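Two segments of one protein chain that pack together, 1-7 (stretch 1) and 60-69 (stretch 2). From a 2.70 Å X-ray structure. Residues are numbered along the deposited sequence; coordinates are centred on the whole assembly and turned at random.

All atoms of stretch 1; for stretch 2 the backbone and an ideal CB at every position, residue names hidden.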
# COMPACT_ATOMS: atom_id res chain seq x y z
N MSE A 1 27.62 -0.10 1.77
CA MSE A 1 26.17 0.06 1.65
C MSE A 1 25.44 -1.13 2.26
O MSE A 1 25.64 -2.26 1.84
CB MSE A 1 25.76 0.23 0.20
CG MSE A 1 24.42 0.91 0.04
SE MSE A 1 23.53 0.61 -1.70
CE MSE A 1 22.47 -0.98 -1.27
N PHE A 2 24.58 -0.87 3.23
CA PHE A 2 23.88 -1.96 3.88
C PHE A 2 22.36 -1.97 3.58
O PHE A 2 21.77 -0.94 3.26
CB PHE A 2 24.16 -1.95 5.38
CG PHE A 2 23.89 -3.25 6.04
CD1 PHE A 2 24.72 -4.34 5.81
CD2 PHE A 2 22.79 -3.41 6.86
CE1 PHE A 2 24.46 -5.56 6.42
CE2 PHE A 2 22.52 -4.63 7.47
CZ PHE A 2 23.36 -5.71 7.24
N MSE A 3 21.75 -3.16 3.66
CA MSE A 3 20.31 -3.31 3.52
C MSE A 3 19.72 -4.26 4.53
O MSE A 3 20.24 -5.34 4.73
CB MSE A 3 19.97 -3.91 2.16
CG MSE A 3 20.57 -3.23 0.97
SE MSE A 3 20.30 -4.38 -0.58
CE MSE A 3 22.16 -4.44 -1.21
N ARG A 4 18.61 -3.87 5.13
CA ARG A 4 17.78 -4.83 5.83
C ARG A 4 16.34 -4.64 5.40
O ARG A 4 15.97 -3.58 4.95
CB ARG A 4 17.90 -4.70 7.35
CG ARG A 4 17.29 -5.89 8.12
CD ARG A 4 17.61 -5.87 9.63
NE ARG A 4 18.88 -6.52 9.98
CZ ARG A 4 19.99 -5.88 10.35
NH1 ARG A 4 20.02 -4.56 10.41
NH2 ARG A 4 21.09 -6.57 10.67
N GLU A 5 15.54 -5.68 5.54
CA GLU A 5 14.16 -5.65 5.11
C GLU A 5 13.26 -5.58 6.33
O GLU A 5 13.48 -6.30 7.30
CB GLU A 5 13.86 -6.90 4.31
CG GLU A 5 12.66 -6.81 3.42
CD GLU A 5 12.34 -8.13 2.73
OE1 GLU A 5 13.18 -9.07 2.82
OE2 GLU A 5 11.26 -8.24 2.09
N ILE A 6 12.26 -4.71 6.31
CA ILE A 6 11.32 -4.64 7.43
C ILE A 6 9.92 -4.90 6.94
O ILE A 6 9.67 -4.92 5.75
CB ILE A 6 11.36 -3.27 8.16
CG1 ILE A 6 10.73 -2.18 7.29
CG2 ILE A 6 12.76 -2.92 8.53
CD1 ILE A 6 10.17 -1.06 8.07
N GLU A 7 8.99 -5.08 7.86
CA GLU A 7 7.60 -5.27 7.48
C GLU A 7 6.69 -4.50 8.40
O GLU A 7 6.84 -4.55 9.60
CB GLU A 7 7.28 -6.74 7.52
CG GLU A 7 5.87 -7.10 7.27
CD GLU A 7 5.74 -8.59 7.17
OE1 GLU A 7 6.20 -9.14 6.15
OE2 GLU A 7 5.22 -9.24 8.12
N UNK A 60 24.71 2.55 10.65
CA UNK A 60 23.76 3.61 10.38
C UNK A 60 22.34 3.10 10.05
O UNK A 60 21.35 3.62 10.55
CB UNK A 60 24.28 4.46 9.22
N UNK A 61 22.26 2.08 9.20
CA UNK A 61 20.97 1.47 8.91
C UNK A 61 20.31 0.96 10.19
O UNK A 61 19.09 1.02 10.34
CB UNK A 61 21.14 0.33 7.91
N UNK A 62 21.12 0.46 11.12
CA UNK A 62 20.61 -0.02 12.39
C UNK A 62 20.00 1.12 13.19
O UNK A 62 19.02 0.94 13.91
CB UNK A 62 21.72 -0.70 13.19
N UNK A 63 20.59 2.29 13.06
CA UNK A 63 20.06 3.48 13.66
C UNK A 63 18.68 3.76 13.13
O UNK A 63 17.77 4.11 13.87
CB UNK A 63 20.99 4.67 13.41
N UNK A 64 18.54 3.64 11.81
CA UNK A 64 17.28 3.92 11.14
C UNK A 64 16.26 2.91 11.57
O UNK A 64 15.20 3.26 12.04
CB UNK A 64 17.44 3.91 9.62
N UNK A 65 16.59 1.65 11.42
CA UNK A 65 15.70 0.60 11.87
C UNK A 65 15.19 0.78 13.30
O UNK A 65 14.04 0.48 13.57
CB UNK A 65 16.42 -0.75 11.75
N UNK A 66 16.04 1.26 14.20
CA UNK A 66 15.62 1.49 15.58
C UNK A 66 14.61 2.63 15.76
O UNK A 66 13.65 2.51 16.51
CB UNK A 66 16.86 1.78 16.43
N UNK A 67 14.83 3.73 15.05
CA UNK A 67 13.82 4.76 14.92
C UNK A 67 12.49 4.24 14.36
O UNK A 67 11.41 4.62 14.84
CB UNK A 67 14.35 5.88 14.02
N UNK A 68 12.57 3.39 13.35
CA UNK A 68 11.39 2.81 12.73
C UNK A 68 10.73 1.84 13.69
O UNK A 68 9.51 1.66 13.66
CB UNK A 68 11.75 2.11 11.42
N UNK A 69 11.54 1.22 14.53
CA UNK A 69 11.03 0.29 15.52
C UNK A 69 10.24 1.03 16.61
O UNK A 69 9.25 0.51 17.14
CB UNK A 69 12.18 -0.50 16.14

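Stretch 2 is helical throughout, and its axis runs at 26° to strand 2-7, with a closest approach of 8.8 Å. The strand turns Phe-2, Arg-4 and Ile-6 toward the helix, while Met-3 and Glu-5 point away, so three alternate side chains define what the helix meets.

At position 60 CA-to-CB points sideways and the ideal CB has nothing of stretch 1 within 5.5 Å; stretch 1 sets little limit here. The deposited residue is His-60, whose ND1 makes a weak hydrogen bond to the side chain at position 63.

Position 61 points toward the strand, its ideal CB 4.2 Å from Phe-2 CD2. With that ring so near, a compact apolar side chain such as Ala, Val or Ile seems suitable. It is Val-61, chi1 t. Its CB lies at the edge of the Phe-2 ring, near the ring plane; Val-61 CG2 lies 4.0 Å from Phe-2 CB, and Val-61 CG1 4.5 Å from Arg-4 N.

Position 62 points sideways, but its ideal CB is 5.1 Å from Arg-4 NH1. A cationic group at that distance favours an acceptor: Asp or Glu, or neutral Asn or Gln. Asp-62, chi1 m, brings its end nearer than its CB. Arg-4 NH1 donates to Asp-62 OD1 at 2.8 Å, with an angle of 136°, a hydrogen bond within a salt bridge.

Positions 63 and 64 lie out of reach of stretch 1, which cannot discriminate among side chains there. They are Glu-63 and Ile-64; Glu-63 OE1 accepts a weak hydrogen bond from His-60 ND1 (3.0 Å, 128°).

Position 65 points toward the strand between two neighbours, its ideal CB 5.3 Å from Ile-6 CG2 and 5.4 Å from Arg-4 NH1. This spacing suits a branched or flexible apolar side chain, Leu, Ile or Met. Leu-65 (chi1 m, chi2 t) spans both: Leu-65 CD2 packs on Ile-6 CG2 at 3.6 Å, while Leu-65 CD1 meets Arg-4 CD at 3.4 Å. Arg-4 NH1 pairs with Asp-62 OD1, and Leu-65 CD1 lies against both the Arg-4 methylenes and the guanidinium edge.

Positions 66 and 67 are again out of reach, and polar residues are as plausible as any. They are Asn-66 and Glu-67.

Position 68 points toward the strand, with its ideal CB 4.9 Å from Ile-6 CD1, an apolar target suited to Leu, Ile, Val or Met. Leu-68 makes a looser contact, Leu-68 CD2 to Ile-6 CD1 at 4.3 Å.

Position 69 is out of reach, leaving the choice open; it is Arg-69.

Stretch 2 (60-69) HVDEILNELR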
# COMPACT_ATOMS: atom_id res chain seq x y z
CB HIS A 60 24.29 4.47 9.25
CG HIS A 60 23.43 5.65 8.95
ND1 HIS A 60 23.29 6.70 9.83
CD2 HIS A 60 22.67 5.96 7.88
CE1 HIS A 60 22.47 7.60 9.31
NE2 HIS A 60 22.08 7.17 8.13
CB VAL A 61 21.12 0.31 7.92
CG1 VAL A 61 19.83 -0.50 7.84
CG2 VAL A 61 21.52 0.85 6.56
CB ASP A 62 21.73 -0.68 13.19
CG ASP A 62 22.23 -1.96 12.56
OD1 ASP A 62 21.40 -2.81 12.17
OD2 ASP A 62 23.46 -2.12 12.44
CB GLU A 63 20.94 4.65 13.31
CG GLU A 63 21.92 5.03 14.36
CD GLU A 63 22.55 6.34 14.03
OE1 GLU A 63 22.77 6.60 12.83
OE2 GLU A 63 22.81 7.13 14.97
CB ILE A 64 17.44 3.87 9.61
CG1 ILE A 64 18.45 4.93 9.16
CG2 ILE A 64 16.11 4.10 8.95
CD1 ILE A 64 18.74 4.93 7.68
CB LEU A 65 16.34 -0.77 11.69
CG LEU A 65 16.61 -1.15 10.24
CD1 LEU A 65 16.72 -2.63 10.19
CD2 LEU A 65 15.49 -0.71 9.34
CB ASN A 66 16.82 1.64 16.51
CG ASN A 66 17.57 0.31 16.71
OD1 ASN A 66 18.70 0.29 17.21
ND2 ASN A 66 16.94 -0.79 16.29
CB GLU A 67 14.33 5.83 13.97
CG GLU A 67 15.36 6.72 14.59
CD GLU A 67 14.73 7.71 15.52
OE1 GLU A 67 13.55 8.06 15.29
OE2 GLU A 67 15.40 8.13 16.48
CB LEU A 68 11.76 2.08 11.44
CG LEU A 68 11.71 2.77 10.08
CD1 LEU A 68 11.83 4.28 10.18
CD2 LEU A 68 12.79 2.19 9.24
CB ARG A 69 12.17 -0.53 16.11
CG ARG A 69 11.75 -1.52 17.18
CD ARG A 69 12.92 -1.80 18.12
NE ARG A 69 13.45 -0.56 18.68
CZ ARG A 69 14.63 -0.43 19.29
NH1 ARG A 69 15.44 -1.48 19.42
NH2 ARG A 69 15.00 0.75 19.76
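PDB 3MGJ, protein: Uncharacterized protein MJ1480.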